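PDB 6R9N: uncharacterized protein, which acts as a diiron sensor of Fe(II) and oxygen for bacterial chemotaxis, working through a stabilised iron-peroxy species held in a metallo-beta-lactamase-type fold. Local coordinates for residues A15-I20 / D157-I162; R43-L48 / V70-T75; S207-Y212 / N239-L244; L219-Q224 / E232-F237. All coordinates share one frame; numbering follows the deposited sequence.

Contact 1: A15-I20 / D157-I162; sequences ADHKFI and DERSRI
His17, Phe19 and Asp157 all hold CG anti to the backbone N, His17 with chi1 -178° and Asp157 with chi1 -180°, so the imidazole and the carboxylate extend straight toward each other and meet tip to tip. NE2 of His17 donates to OD2 of Asp157 over 2.5 Å, and the nearly straight bond runs in the ring plane to the syn lone pair of the oxygen. The same OD2 takes a second, very short bond of 2.4 Å from OG of Ser160 on its anti lone pair. Two donors thus grip one buried oxygen, which would favour the ionised form of the aspartate. OG of Ser160 in turn accepts from N of Ile162 at 3.3 Å, an ST turn that suits a small hydroxyl residue, and Arg161 with Ile162 opposite Asp157 makes a G1 beta bulge. Arg159 lays its aliphatic CB over one face of the His17 ring, 4.2 Å from the centroid, while its guanidinium goes on to Ser137 and Asp14. Ile162 covers one face of Phe19, its CG2 3.9 Å from that centroid, and CB of Asp157 lies at the ring edge. His17 ND1 is bonded to Asp42, so both ring nitrogens have carboxylate partners. The contact joins strand 17-21, lying between strands 9-13 and 38-42 of one sheet, to the turn linking strands 153-157 and 162-164 of the other.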
loop_
_atom_site.group_PDB
_atom_site.type_symbol
_atom_site.label_atom_id
_atom_site.label_comp_id
_atom_site.label_asym_id
_atom_site.label_seq_id
_atom_site.Cartn_x
_atom_site.Cartn_y
_atom_site.Cartn_z
ATOM N N ALA A 15 -36.470 -2.131 6.666
ATOM C CA ALA A 15 -37.138 -0.830 6.586
ATOM C C ALA A 15 -36.185 0.334 6.838
ATOM O O ALA A 15 -36.416 1.441 6.341
ATOM C CB ALA A 15 -38.307 -0.786 7.569
ATOM N N ASP A 16 -35.128 0.119 7.623
ATOM C CA ASP A 16 -34.262 1.204 8.056
ATOM C C ASP A 16 -32.833 1.127 7.535
ATOM O O ASP A 16 -32.066 2.070 7.766
ATOM C CB ASP A 16 -34.244 1.268 9.591
ATOM C CG ASP A 16 -35.595 1.651 10.148
ATOM O OD1 ASP A 16 -36.192 2.617 9.609
ATOM O OD2 ASP A 16 -36.085 0.966 11.075
ATOM N N HIS A 17 -32.456 0.056 6.834
ATOM C CA HIS A 17 -31.047 -0.241 6.600
ATOM C C HIS A 17 -30.903 -1.042 5.313
ATOM O O HIS A 17 -31.613 -2.028 5.122
ATOM C CB HIS A 17 -30.467 -1.023 7.790
ATOM C CG HIS A 17 -29.010 -1.347 7.666
ATOM N ND1 HIS A 17 -28.021 -0.516 8.147
ATOM C CD2 HIS A 17 -28.372 -2.434 7.161
ATOM C CE1 HIS A 17 -26.837 -1.065 7.929
ATOM N NE2 HIS A 17 -27.021 -2.232 7.340
ATOM N N LYS A 18 -29.991 -0.620 4.438
ATOM C CA LYS A 18 -29.654 -1.372 3.237
ATOM C C LYS A 18 -28.146 -1.508 3.112
ATOM O O LYS A 18 -27.393 -0.596 3.470
ATOM C CB LYS A 18 -30.170 -0.700 1.958
ATOM C CG LYS A 18 -31.677 -0.685 1.766
ATOM C CD LYS A 18 -32.006 -0.106 0.400
ATOM C CE LYS A 18 -33.490 0.248 0.267
ATOM N NZ LYS A 18 -33.681 1.426 -0.624
ATOM N N PHE A 19 -27.720 -2.643 2.561
ATOM C CA PHE A 19 -26.340 -2.885 2.154
ATOM C C PHE A 19 -26.367 -3.165 0.653
ATOM O O PHE A 19 -27.060 -4.086 0.211
ATOM C CB PHE A 19 -25.732 -4.064 2.933
ATOM C CG PHE A 19 -24.225 -4.161 2.849
ATOM C CD1 PHE A 19 -23.580 -4.292 1.629
ATOM C CD2 PHE A 19 -23.451 -4.139 4.006
ATOM C CE1 PHE A 19 -22.192 -4.380 1.563
ATOM C CE2 PHE A 19 -22.078 -4.236 3.954
ATOM C CZ PHE A 19 -21.441 -4.359 2.742
ATOM N N ILE A 20 -25.611 -2.375 -0.116
ATOM C CA ILE A 20 -25.710 -2.312 -1.571
ATOM C C ILE A 20 -24.326 -2.503 -2.189
ATOM O O ILE A 20 -23.366 -1.822 -1.803
ATOM C CB ILE A 20 -26.301 -0.967 -2.043
ATOM C CG1 ILE A 20 -27.700 -0.741 -1.462
ATOM C CG2 ILE A 20 -26.284 -0.867 -3.591
ATOM C CD1 ILE A 20 -28.026 0.725 -1.254
ATOM N N ASP A 157 -20.932 -5.125 9.019
ATOM C CA ASP A 157 -22.219 -4.457 9.165
ATOM C C ASP A 157 -23.058 -5.389 10.027
ATOM O O ASP A 157 -23.522 -6.430 9.559
ATOM C CB ASP A 157 -22.836 -4.196 7.792
ATOM C CG ASP A 157 -24.194 -3.487 7.861
ATOM O OD1 ASP A 157 -24.335 -2.505 8.611
ATOM O OD2 ASP A 157 -25.128 -3.909 7.143
ATOM N N GLU A 158 -23.215 -5.047 11.312
ATOM C CA GLU A 158 -23.842 -5.987 12.238
ATOM C C GLU A 158 -25.262 -6.344 11.808
ATOM O O GLU A 158 -25.658 -7.513 11.872
ATOM C CB GLU A 158 -23.850 -5.407 13.655
ATOM C CG GLU A 158 -22.504 -5.538 14.354
ATOM C CD GLU A 158 -22.494 -4.944 15.749
ATOM O OE1 GLU A 158 -21.506 -5.163 16.466
ATOM O OE2 GLU A 158 -23.461 -4.251 16.136
ATOM N N ARG A 159 -26.021 -5.367 11.306
ATOM C CA ARG A 159 -27.438 -5.606 11.023
ATOM C C ARG A 159 -27.636 -6.582 9.862
ATOM O O ARG A 159 -28.519 -7.445 9.914
ATOM C CB ARG A 159 -28.137 -4.269 10.759
ATOM C CG ARG A 159 -29.480 -4.380 10.024
ATOM C CD ARG A 159 -30.628 -4.553 10.985
ATOM N NE ARG A 159 -30.674 -3.462 11.945
ATOM C CZ ARG A 159 -31.641 -2.553 12.025
ATOM N NH1 ARG A 159 -31.555 -1.607 12.951
ATOM N NH2 ARG A 159 -32.689 -2.593 11.203
ATOM N N SER A 160 -26.857 -6.443 8.792
ATOM C CA SER A 160 -26.939 -7.382 7.678
ATOM C C SER A 160 -26.119 -8.645 7.915
ATOM O O SER A 160 -26.310 -9.637 7.203
ATOM C CB SER A 160 -26.484 -6.701 6.384
ATOM O OG SER A 160 -25.135 -6.262 6.518
ATOM N N ARG A 161 -25.171 -8.614 8.851
ATOM C CA ARG A 161 -24.168 -9.676 8.996
ATOM C C ARG A 161 -23.323 -9.857 7.731
ATOM O O ARG A 161 -22.889 -10.964 7.407
ATOM C CB ARG A 161 -24.813 -10.991 9.428
ATOM C CG ARG A 161 -25.416 -10.864 10.823
ATOM C CD ARG A 161 -26.191 -12.074 11.223
ATOM N NE ARG A 161 -25.328 -13.224 11.391
ATOM C CZ ARG A 161 -25.783 -14.450 11.606
ATOM N NH1 ARG A 161 -24.933 -15.459 11.751
ATOM N NH2 ARG A 161 -27.094 -14.663 11.682
ATOM N N ILE A 162 -23.047 -8.756 7.032
ATOM C CA ILE A 162 -22.130 -8.762 5.891
ATOM C C ILE A 162 -20.798 -8.180 6.352
ATOM O O ILE A 162 -20.764 -7.117 6.987
ATOM C CB ILE A 162 -22.691 -7.966 4.699
ATOM C CG1 ILE A 162 -24.008 -8.580 4.193
ATOM C CG2 ILE A 162 -21.652 -7.898 3.567
ATOM C CD1 ILE A 162 -24.762 -7.701 3.208
#

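Contact 2: R43-L48 / V70-T75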
loop_
_atom_site.group_PDB
_atom_site.type_symbol
_atom_site.label_atom_id
_atom_site.label_comp_id
_atom_site.label_asym_id
_atom_site.label_seq_id
_atom_site.Cartn_x
_atom_site.Cartn_y
_atom_site.Cartn_z
ATOM N N ARG A 43 -31.349 4.779 7.658
ATOM C CA ARG A 43 -32.263 5.895 7.895
ATOM C C ARG A 43 -31.937 7.070 6.978
ATOM O O ARG A 43 -31.862 8.222 7.406
ATOM C CB ARG A 43 -32.237 6.321 9.364
ATOM C CG ARG A 43 -32.807 5.282 10.327
ATOM C CD ARG A 43 -34.320 5.422 10.530
ATOM N NE ARG A 43 -34.685 6.683 11.176
ATOM N NH1 ARG A 43 -34.972 8.100 12.968
ATOM N NH2 ARG A 43 -34.204 5.974 13.323
ATOM N N GLY A 44 -31.660 6.769 5.710
ATOM C CA GLY A 44 -31.436 7.822 4.751
ATOM C C GLY A 44 -30.036 8.395 4.709
ATOM O O GLY A 44 -29.804 9.327 3.934
ATOM N N ARG A 45 -29.109 7.924 5.542
ATOM C CA ARG A 45 -27.725 8.392 5.514
ATOM C C ARG A 45 -26.826 7.297 4.943
ATOM O O ARG A 45 -27.151 6.110 5.027
ATOM C CB ARG A 45 -27.245 8.795 6.914
ATOM C CG ARG A 45 -28.321 9.485 7.758
ATOM C CD ARG A 45 -28.670 10.848 7.177
ATOM N NE ARG A 45 -27.454 11.586 6.854
ATOM C CZ ARG A 45 -27.426 12.797 6.313
ATOM N NH1 ARG A 45 -26.261 13.380 6.057
ATOM N NH2 ARG A 45 -28.554 13.434 6.045
ATOM N N GLY A 46 -25.699 7.696 4.352
ATOM C CA GLY A 46 -24.855 6.788 3.588
ATOM C C GLY A 46 -23.490 6.541 4.215
ATOM O O GLY A 46 -22.935 7.408 4.890
ATOM N N VAL A 47 -22.961 5.339 3.995
ATOM C CA VAL A 47 -21.588 4.975 4.341
ATOM C C VAL A 47 -20.980 4.345 3.093
ATOM O O VAL A 47 -21.498 3.340 2.592
ATOM C CB VAL A 47 -21.522 3.997 5.531
ATOM C CG1 VAL A 47 -20.079 3.574 5.807
ATOM C CG2 VAL A 47 -22.185 4.597 6.784
ATOM N N LEU A 48 -19.917 4.948 2.576
ATOM C CA LEU A 48 -19.293 4.514 1.329
ATOM C C LEU A 48 -18.049 3.686 1.621
ATOM O O LEU A 48 -17.154 4.149 2.331
ATOM C CB LEU A 48 -18.933 5.736 0.485
ATOM C CG LEU A 48 -18.554 5.558 -0.981
ATOM C CD1 LEU A 48 -19.599 4.708 -1.724
ATOM C CD2 LEU A 48 -18.405 6.942 -1.620
ATOM N N VAL A 70 -26.063 12.225 -2.664
ATOM C CA VAL A 70 -24.642 12.133 -2.357
ATOM C C VAL A 70 -24.295 13.086 -1.224
ATOM O O VAL A 70 -23.317 12.874 -0.492
ATOM C CB VAL A 70 -23.815 12.410 -3.630
ATOM C CG1 VAL A 70 -23.615 13.903 -3.832
ATOM C CG2 VAL A 70 -22.479 11.702 -3.561
ATOM N N ASP A 71 -25.093 14.140 -1.067
ATOM C CA ASP A 71 -25.161 15.014 0.095
ATOM C C ASP A 71 -25.087 14.271 1.421
ATOM O O ASP A 71 -24.485 14.757 2.380
ATOM C CB ASP A 71 -26.481 15.800 0.050
ATOM C CG ASP A 71 -26.284 17.253 -0.267
ATOM O OD1 ASP A 71 -25.128 17.714 -0.202
ATOM O OD2 ASP A 71 -27.288 17.939 -0.570
ATOM N N LYS A 72 -25.764 13.129 1.507
ATOM C CA LYS A 72 -26.056 12.502 2.788
ATOM C C LYS A 72 -25.116 11.354 3.129
ATOM O O LYS A 72 -25.394 10.597 4.066
ATOM C CB LYS A 72 -27.510 12.034 2.803
ATOM C CG LYS A 72 -28.449 13.093 2.263
ATOM C CD LYS A 72 -29.742 13.144 3.031
ATOM C CE LYS A 72 -30.841 13.769 2.182
ATOM N NZ LYS A 72 -32.083 12.940 2.185
ATOM N N ILE A 73 -24.019 11.204 2.396
ATOM C CA ILE A 73 -22.960 10.285 2.798
ATOM C C ILE A 73 -22.175 10.940 3.927
ATOM O O ILE A 73 -21.486 11.939 3.722
ATOM C CB ILE A 73 -22.055 9.914 1.618
ATOM C CG1 ILE A 73 -22.851 9.025 0.650
ATOM C CG2 ILE A 73 -20.806 9.199 2.116
ATOM C CD1 ILE A 73 -22.284 8.934 -0.750
ATOM N N ASP A 74 -22.306 10.391 5.130
ATOM C CA ASP A 74 -21.640 10.906 6.313
ATOM C C ASP A 74 -20.279 10.280 6.547
ATOM O O ASP A 74 -19.445 10.886 7.231
ATOM C CB ASP A 74 -22.498 10.652 7.555
ATOM C CG ASP A 74 -23.874 11.285 7.455
ATOM O OD1 ASP A 74 -23.997 12.344 6.795
ATOM O OD2 ASP A 74 -24.829 10.721 8.038
ATOM N N THR A 75 -20.043 9.084 6.016
ATOM C CA THR A 75 -18.841 8.327 6.326
ATOM C C THR A 75 -18.302 7.669 5.064
ATOM O O THR A 75 -19.066 7.171 4.241
ATOM C CB THR A 75 -19.140 7.267 7.398
ATOM O OG1 THR A 75 -19.426 7.922 8.640
ATOM C CG2 THR A 75 -17.956 6.331 7.607
HETATM O O HOH W 1 -32.278 9.848 2.143
#
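Arg45 grips Asp74 side-on with two nitrogens: NH1 donates to OD1 of Asp74 at 2.6 Å and NE donates to OD2 of the same carboxylate at 3.0 Å. Both oxygens use their syn lone pairs, and guanidinium and carboxylate are nearly coplanar, 14° apart, a two-pronged match of planar donors and acceptors. Bends at chi2 and chi3 curl the arginine back to its partner and bring one face of its guanidinium over CB of Lys72, whose alkyl chain crosses it at about a right angle. A water accepts from NZ of Lys72 and donates to O of Gly44, linking the ammonium to the loop before strand 45-49.

Further in, N of Gly46 donates to O of Lys72 at 2.9 Å, Asp74 N returns a bond to Gly46 O at 3.1 Å, and Leu48 N reaches Thr75 O at 2.9 Å. Gly46 pairs with Ile73 but Val47 with Thr75, a beta bulge in parallel pairing. Gly46 fits here because a CB would clash with CG1 of Ile73. Beyond it the branched Val47 and Thr75 lie side by side, CG1 to CG2 3.9 Å apart.

Helix 57-65 joins strands 45-49 and 73-77 as a beta-alpha-beta unit, Leu48 and Ile73 both packing on its Ile64. The strand pairing rests on backbone bonds, while at the partly exposed end opposite charges pair and the lysine ammonium meets water.

Contact 3: S207-Y212 / N239-L244; sequences SKWVEY and NWLSGL
Residues 207-212 are a regular piece of helix 203-215, with Glu211 N bonded to Ser207 O and Tyr212 N to Lys208 O, whereas residues 239-244 carry the last turn of helix 232-242 into a loop. There the bonds shorten in span: Gly243 N makes a weak bond to Trp240 O, and Leu244 N donates to Leu241 O at 2.9 Å. The two backbones come nearest at Ser207 and Ser242, whose CA atoms are 4.4 Å apart, a closeness that small residues on both sides permit.

CB of Ser207 rests against O of Ser242, 3.6 Å away, while its OG turns back to O of Asn203. Ser242 holds OG in the crowded position between N and the carbonyl carbon (chi1 68°), from which it bonds Asn239 O at 3.0 Å, three residues earlier. Its hydroxyl thus serves its own helix and its CB is left to meet CG1 of Val210, 3.8 Å off. Val210 presents both branches: CG2, anti to the carbonyl carbon, also touches CD2 of Leu241 at 4.0 Å. CD2 of Leu241 reaches CE3 of Trp209, 4.0 Å away, leucine and indole crossing at about a right angle. Trp209 is buried, its indole also against Met147 and Ile168, and keeps NE1 bonded to Ser144 OG.

No hydrogen bond crosses between the segments, but ND2 of Asn203, at the start of helix 203-215, bonds O of Ser242 and O of Leu244; the rest is largely apolar helix-helix packing within the helical layer of a metallo-beta-lactamase-type fold, with the Trp209 side chain about 13 Å from a bound iron.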
loop_
_atom_site.group_PDB
_atom_site.type_symbol
_atom_site.label_atom_id
_atom_site.label_comp_id
_atom_site.label_asym_id
_atom_site.label_seq_id
_atom_site.Cartn_x
_atom_site.Cartn_y
_atom_site.Cartn_z
ATOM N N SER A 207 -4.449 -17.276 9.892
ATOM C CA SER A 207 -5.271 -18.168 10.714
ATOM C C SER A 207 -5.830 -17.483 11.952
ATOM O O SER A 207 -6.912 -17.863 12.413
ATOM C CB SER A 207 -4.478 -19.410 11.128
ATOM O OG SER A 207 -3.354 -19.038 11.904
ATOM N N LYS A 208 -5.111 -16.494 12.512
ATOM C CA LYS A 208 -5.672 -15.681 13.589
ATOM C C LYS A 208 -6.857 -14.853 13.095
ATOM O O LYS A 208 -7.864 -14.706 13.802
ATOM C CB LYS A 208 -4.598 -14.764 14.176
ATOM C CG LYS A 208 -5.068 -13.969 15.404
ATOM N N TRP A 209 -6.746 -14.283 11.892
ATOM C CA TRP A 209 -7.862 -13.544 11.306
ATOM C C TRP A 209 -9.090 -14.432 11.168
ATOM O O TRP A 209 -10.190 -14.051 11.573
ATOM C CB TRP A 209 -7.458 -12.981 9.943
ATOM C CG TRP A 209 -8.464 -12.005 9.347
ATOM C CD1 TRP A 209 -8.550 -10.660 9.598
ATOM C CD2 TRP A 209 -9.492 -12.302 8.402
ATOM N NE1 TRP A 209 -9.566 -10.105 8.866
ATOM C CE2 TRP A 209 -10.170 -11.092 8.129
ATOM C CE3 TRP A 209 -9.923 -13.476 7.773
ATOM C CZ2 TRP A 209 -11.238 -11.023 7.248
ATOM C CZ3 TRP A 209 -10.977 -13.398 6.892
ATOM C CH2 TRP A 209 -11.625 -12.183 6.637
ATOM N N VAL A 210 -8.923 -15.619 10.578
ATOM C CA VAL A 210 -10.046 -16.553 10.430
ATOM C C VAL A 210 -10.730 -16.809 11.773
ATOM O O VAL A 210 -11.968 -16.774 11.880
ATOM C CB VAL A 210 -9.580 -17.864 9.778
ATOM C CG1 VAL A 210 -10.639 -18.917 9.982
ATOM C CG2 VAL A 210 -9.296 -17.640 8.286
ATOM N N GLU A 211 -9.932 -17.097 12.810
ATOM C CA GLU A 211 -10.491 -17.361 14.138
ATOM C C GLU A 211 -11.271 -16.162 14.660
ATOM O O GLU A 211 -12.319 -16.319 15.305
ATOM C CB GLU A 211 -9.369 -17.724 15.118
ATOM N N TYR A 212 -10.743 -14.958 14.440
ATOM C CA TYR A 212 -11.443 -13.737 14.827
ATOM C C TYR A 212 -12.750 -13.605 14.061
ATOM O O TYR A 212 -13.820 -13.397 14.652
ATOM C CB TYR A 212 -10.528 -12.531 14.573
ATOM C CG TYR A 212 -10.973 -11.193 15.136
ATOM C CD1 TYR A 212 -12.016 -10.482 14.556
ATOM C CD2 TYR A 212 -10.317 -10.621 16.223
ATOM C CE1 TYR A 212 -12.420 -9.248 15.060
ATOM C CE2 TYR A 212 -10.703 -9.383 16.733
ATOM C CZ TYR A 212 -11.755 -8.702 16.138
ATOM O OH TYR A 212 -12.155 -7.478 16.621
ATOM N N ASN A 239 -12.458 -21.933 5.736
ATOM C CA ASN A 239 -11.721 -23.181 5.941
ATOM C C ASN A 239 -10.469 -23.219 5.078
ATOM O O ASN A 239 -9.382 -23.573 5.557
ATOM C CB ASN A 239 -12.611 -24.390 5.633
ATOM C CG ASN A 239 -13.725 -24.571 6.648
ATOM O OD1 ASN A 239 -13.689 -23.999 7.747
ATOM N ND2 ASN A 239 -14.730 -25.368 6.284
ATOM N N TRP A 240 -10.598 -22.816 3.810
ATOM C CA TRP A 240 -9.454 -22.811 2.904
ATOM C C TRP A 240 -8.369 -21.848 3.386
ATOM O O TRP A 240 -7.177 -22.184 3.392
ATOM C CB TRP A 240 -9.923 -22.454 1.498
ATOM C CG TRP A 240 -8.819 -22.163 0.540
ATOM C CD1 TRP A 240 -8.073 -23.071 -0.156
ATOM C CD2 TRP A 240 -8.347 -20.869 0.146
ATOM N NE1 TRP A 240 -7.161 -22.422 -0.960
ATOM C CE2 TRP A 240 -7.308 -21.070 -0.791
ATOM C CE3 TRP A 240 -8.703 -19.560 0.492
ATOM C CZ2 TRP A 240 -6.630 -20.014 -1.388
ATOM C CZ3 TRP A 240 -8.025 -18.513 -0.094
ATOM C CH2 TRP A 240 -6.997 -18.744 -1.024
ATOM N N LEU A 241 -8.767 -20.637 3.793
ATOM C CA LEU A 241 -7.789 -19.619 4.168
ATOM C C LEU A 241 -7.015 -20.011 5.424
ATOM O O LEU A 241 -5.795 -19.809 5.496
ATOM C CB LEU A 241 -8.493 -18.275 4.378
ATOM C CG LEU A 241 -7.555 -17.098 4.667
ATOM C CD1 LEU A 241 -6.508 -16.937 3.549
ATOM C CD2 LEU A 241 -8.335 -15.803 4.890
ATOM N N SER A 242 -7.700 -20.600 6.413
ATOM C CA SER A 242 -7.059 -20.856 7.697
ATOM C C SER A 242 -5.882 -21.812 7.566
ATOM O O SER A 242 -4.952 -21.750 8.372
ATOM C CB SER A 242 -8.076 -21.406 8.697
ATOM O OG SER A 242 -8.492 -22.695 8.298
ATOM N N GLY A 243 -5.887 -22.675 6.553
ATOM C CA GLY A 243 -4.784 -23.576 6.312
ATOM C C GLY A 243 -3.816 -23.153 5.229
ATOM O O GLY A 243 -2.906 -23.922 4.906
ATOM N N LEU A 244 -3.975 -21.958 4.655
ATOM C CA LEU A 244 -3.152 -21.539 3.525
ATOM C C LEU A 244 -1.763 -21.138 3.981
ATOM O O LEU A 244 -1.609 -20.358 4.926
ATOM C CB LEU A 244 -3.795 -20.367 2.789
ATOM C CG LEU A 244 -3.142 -19.921 1.476
ATOM C CD1 LEU A 244 -3.362 -20.938 0.369
ATOM C CD2 LEU A 244 -3.701 -18.556 1.044
#

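Contact 4: L219-Q224 / E232-F237; sequences LMIAPQ and EQVNNF. With FE (Fe (III) ion), chain C.
Ile221 carries CG1 anti to the carbonyl carbon (chi1 -67°) and extends CD1 from there at chi2 177°, so that one terminal methyl makes its contacts with the helix. CD1 meets CG1 of Val234 at 3.9 Å and CD2 of Phe237 at 4.2 Å, the isoleucine crossing the phenylalanine at about a right angle. Val234 and Phe237, three residues apart and so nearly one helical turn, face the same side of the helix; CG1 of Val234 and CG of Phe237 both lie anti to the backbone N. The two branches of Val234 divide their work: CG1 goes to Ile221, while CG2 packs on the backbone, 3.4 Å from O of Leu219 and 3.9 Å from CA of Met220. A beta-branched residue suits this place because it is compact and has few rotamers to lose. Phe237, wide and flat, extends further to Tyr229 and to Phe185 and Ile192 of helix 185-199.

Past the strand Gln224, CG anti to N (chi1 -160°) and bent at chi2, places OE1 on the iron at 2.3 Å. Asp84, Asp167 and His225 also bind this ion. The amide oxygen is a neutral ligand, while NE2 is hydrogen-bonded elsewhere. The chemistry is thus divided: strand and helix meet through side-chain hydrocarbon, with one methyl also against a backbone carbonyl and no hydrogen bond, while the polar metal ligand lies beyond the strand.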
loop_
_atom_site.group_PDB
_atom_site.type_symbol
_atom_site.label_atom_id
_atom_site.label_comp_id
_atom_site.label_asym_id
_atom_site.label_seq_id
_atom_site.Cartn_x
_atom_site.Cartn_y
_atom_site.Cartn_z
ATOM N N LEU A 219 -22.823 -13.761 7.510
ATOM C CA LEU A 219 -23.550 -14.467 6.472
ATOM C C LEU A 219 -22.965 -14.246 5.086
ATOM O O LEU A 219 -23.182 -15.078 4.200
ATOM C CB LEU A 219 -25.018 -14.036 6.494
ATOM C CG LEU A 219 -25.712 -14.415 7.808
ATOM C CD1 LEU A 219 -27.080 -13.766 7.930
ATOM C CD2 LEU A 219 -25.821 -15.936 7.915
ATOM N N MET A 220 -22.218 -13.162 4.882
ATOM C CA MET A 220 -21.551 -12.895 3.612
ATOM C C MET A 220 -20.160 -12.339 3.873
ATOM O O MET A 220 -19.932 -11.629 4.858
ATOM C CB MET A 220 -22.280 -11.858 2.740
ATOM C CG MET A 220 -23.585 -12.277 2.132
ATOM S SD MET A 220 -24.194 -10.988 1.018
ATOM C CE MET A 220 -25.877 -11.576 0.836
ATOM N N ILE A 221 -19.251 -12.619 2.941
ATOM C CA ILE A 221 -17.955 -11.963 2.882
ATOM C C ILE A 221 -17.855 -11.285 1.521
ATOM O O ILE A 221 -17.828 -11.963 0.484
ATOM C CB ILE A 221 -16.801 -12.956 3.111
ATOM C CG1 ILE A 221 -16.853 -13.481 4.552
ATOM C CG2 ILE A 221 -15.450 -12.294 2.809
ATOM C CD1 ILE A 221 -15.804 -14.533 4.904
ATOM N N ALA A 222 -17.795 -9.948 1.523
ATOM C CA ALA A 222 -17.808 -9.163 0.294
ATOM C C ALA A 222 -16.457 -8.496 0.102
ATOM O O ALA A 222 -16.162 -7.503 0.780
ATOM C CB ALA A 222 -18.918 -8.112 0.330
ATOM N N PRO A 223 -15.629 -8.975 -0.814
ATOM C CA PRO A 223 -14.281 -8.435 -0.970
ATOM C C PRO A 223 -14.244 -7.212 -1.880
ATOM O O PRO A 223 -15.214 -6.861 -2.558
ATOM C CB PRO A 223 -13.509 -9.614 -1.593
ATOM C CG PRO A 223 -14.553 -10.331 -2.428
ATOM C CD PRO A 223 -15.904 -10.098 -1.736
ATOM N N GLN A 224 -13.087 -6.563 -1.877
ATOM C CA GLN A 224 -12.847 -5.400 -2.711
ATOM C C GLN A 224 -12.618 -5.773 -4.176
ATOM O O GLN A 224 -12.605 -4.879 -5.028
ATOM C CB GLN A 224 -11.649 -4.625 -2.131
ATOM C CG GLN A 224 -11.540 -3.178 -2.545
ATOM C CD GLN A 224 -10.196 -2.884 -3.169
ATOM O OE1 GLN A 224 -9.154 -3.378 -2.702
ATOM N NE2 GLN A 224 -10.201 -2.072 -4.232
ATOM N N GLU A 232 -22.853 -21.331 2.528
ATOM C CA GLU A 232 -21.792 -22.316 2.676
ATOM C C GLU A 232 -20.466 -21.833 2.106
ATOM O O GLU A 232 -19.417 -22.373 2.461
ATOM C CB GLU A 232 -22.210 -23.619 2.000
ATOM C CG GLU A 232 -22.190 -23.552 0.480
ATOM C CD GLU A 232 -23.442 -22.886 -0.114
ATOM O OE1 GLU A 232 -24.527 -22.978 0.513
ATOM O OE2 GLU A 232 -23.336 -22.273 -1.210
ATOM N N GLN A 233 -20.479 -20.854 1.206
ATOM C CA GLN A 233 -19.215 -20.400 0.646
ATOM C C GLN A 233 -18.407 -19.565 1.636
ATOM O O GLN A 233 -17.179 -19.508 1.504
ATOM C CB GLN A 233 -19.458 -19.625 -0.660
ATOM C CG GLN A 233 -20.063 -20.447 -1.814
ATOM C CD GLN A 233 -19.252 -21.689 -2.187
ATOM O OE1 GLN A 233 -18.153 -21.905 -1.698
ATOM N NE2 GLN A 233 -19.808 -22.513 -3.058
ATOM N N VAL A 234 -19.061 -18.933 2.622
ATOM C CA VAL A 234 -18.332 -18.306 3.726
ATOM C C VAL A 234 -17.499 -19.343 4.461
ATOM O O VAL A 234 -16.294 -19.166 4.662
ATOM C CB VAL A 234 -19.297 -17.607 4.701
ATOM C CG1 VAL A 234 -18.516 -17.157 5.947
ATOM C CG2 VAL A 234 -20.036 -16.438 4.027
ATOM N N ASN A 235 -18.140 -20.438 4.882
ATOM C CA ASN A 235 -17.421 -21.541 5.513
ATOM C C ASN A 235 -16.329 -22.077 4.602
ATOM O O ASN A 235 -15.214 -22.360 5.054
ATOM C CB ASN A 235 -18.386 -22.661 5.887
ATOM C CG ASN A 235 -19.052 -22.423 7.214
ATOM O OD1 ASN A 235 -18.527 -21.695 8.060
ATOM N ND2 ASN A 235 -20.231 -23.019 7.403
ATOM N N ASN A 236 -16.648 -22.265 3.325
ATOM C CA ASN A 236 -15.664 -22.808 2.401
ATOM C C ASN A 236 -14.438 -21.909 2.341
ATOM O O ASN A 236 -13.306 -22.378 2.474
ATOM C CB ASN A 236 -16.281 -22.961 1.013
ATOM C CG ASN A 236 -17.132 -24.209 0.884
ATOM O OD1 ASN A 236 -17.076 -25.108 1.726
ATOM N ND2 ASN A 236 -17.906 -24.282 -0.188
ATOM N N PHE A 237 -14.652 -20.603 2.181
ATOM C CA PHE A 237 -13.523 -19.687 2.093
ATOM C C PHE A 237 -12.716 -19.683 3.388
ATOM O O PHE A 237 -11.484 -19.812 3.372
ATOM C CB PHE A 237 -14.004 -18.272 1.760
ATOM C CG PHE A 237 -12.895 -17.271 1.794
ATOM C CD1 PHE A 237 -11.979 -17.208 0.753
ATOM C CD2 PHE A 237 -12.711 -16.463 2.892
ATOM C CE1 PHE A 237 -10.938 -16.317 0.795
ATOM C CE2 PHE A 237 -11.665 -15.577 2.939
ATOM C CZ PHE A 237 -10.774 -15.502 1.885
HETATM FE FE FE C . -7.177 -4.155 -3.620
#

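How the contacts relate
Contacts 1, 3 and 4 are buried, whereas contact 2 reaches the surface at one end. Contacts 1 and 2 share the seven-stranded sheet and touch where Asp16 O meets Arg43 N, a probable hydrogen bond. Contact 1 also meets contact 4 through Arg161 O and Leu219 N, as strands 162-164 and 220-222 pair in the second sheet. Contacts 3 and 4 both use helix 232-242, their centres 12 Å apart. The chemistry follows place: a buried histidine-carboxylate hydrogen bond between the two sheets in contact 1, charge pairing and strand bonds in contact 2, and largely apolar packing by the helices in contacts 3 and 4, with iron ligation added in contact 4.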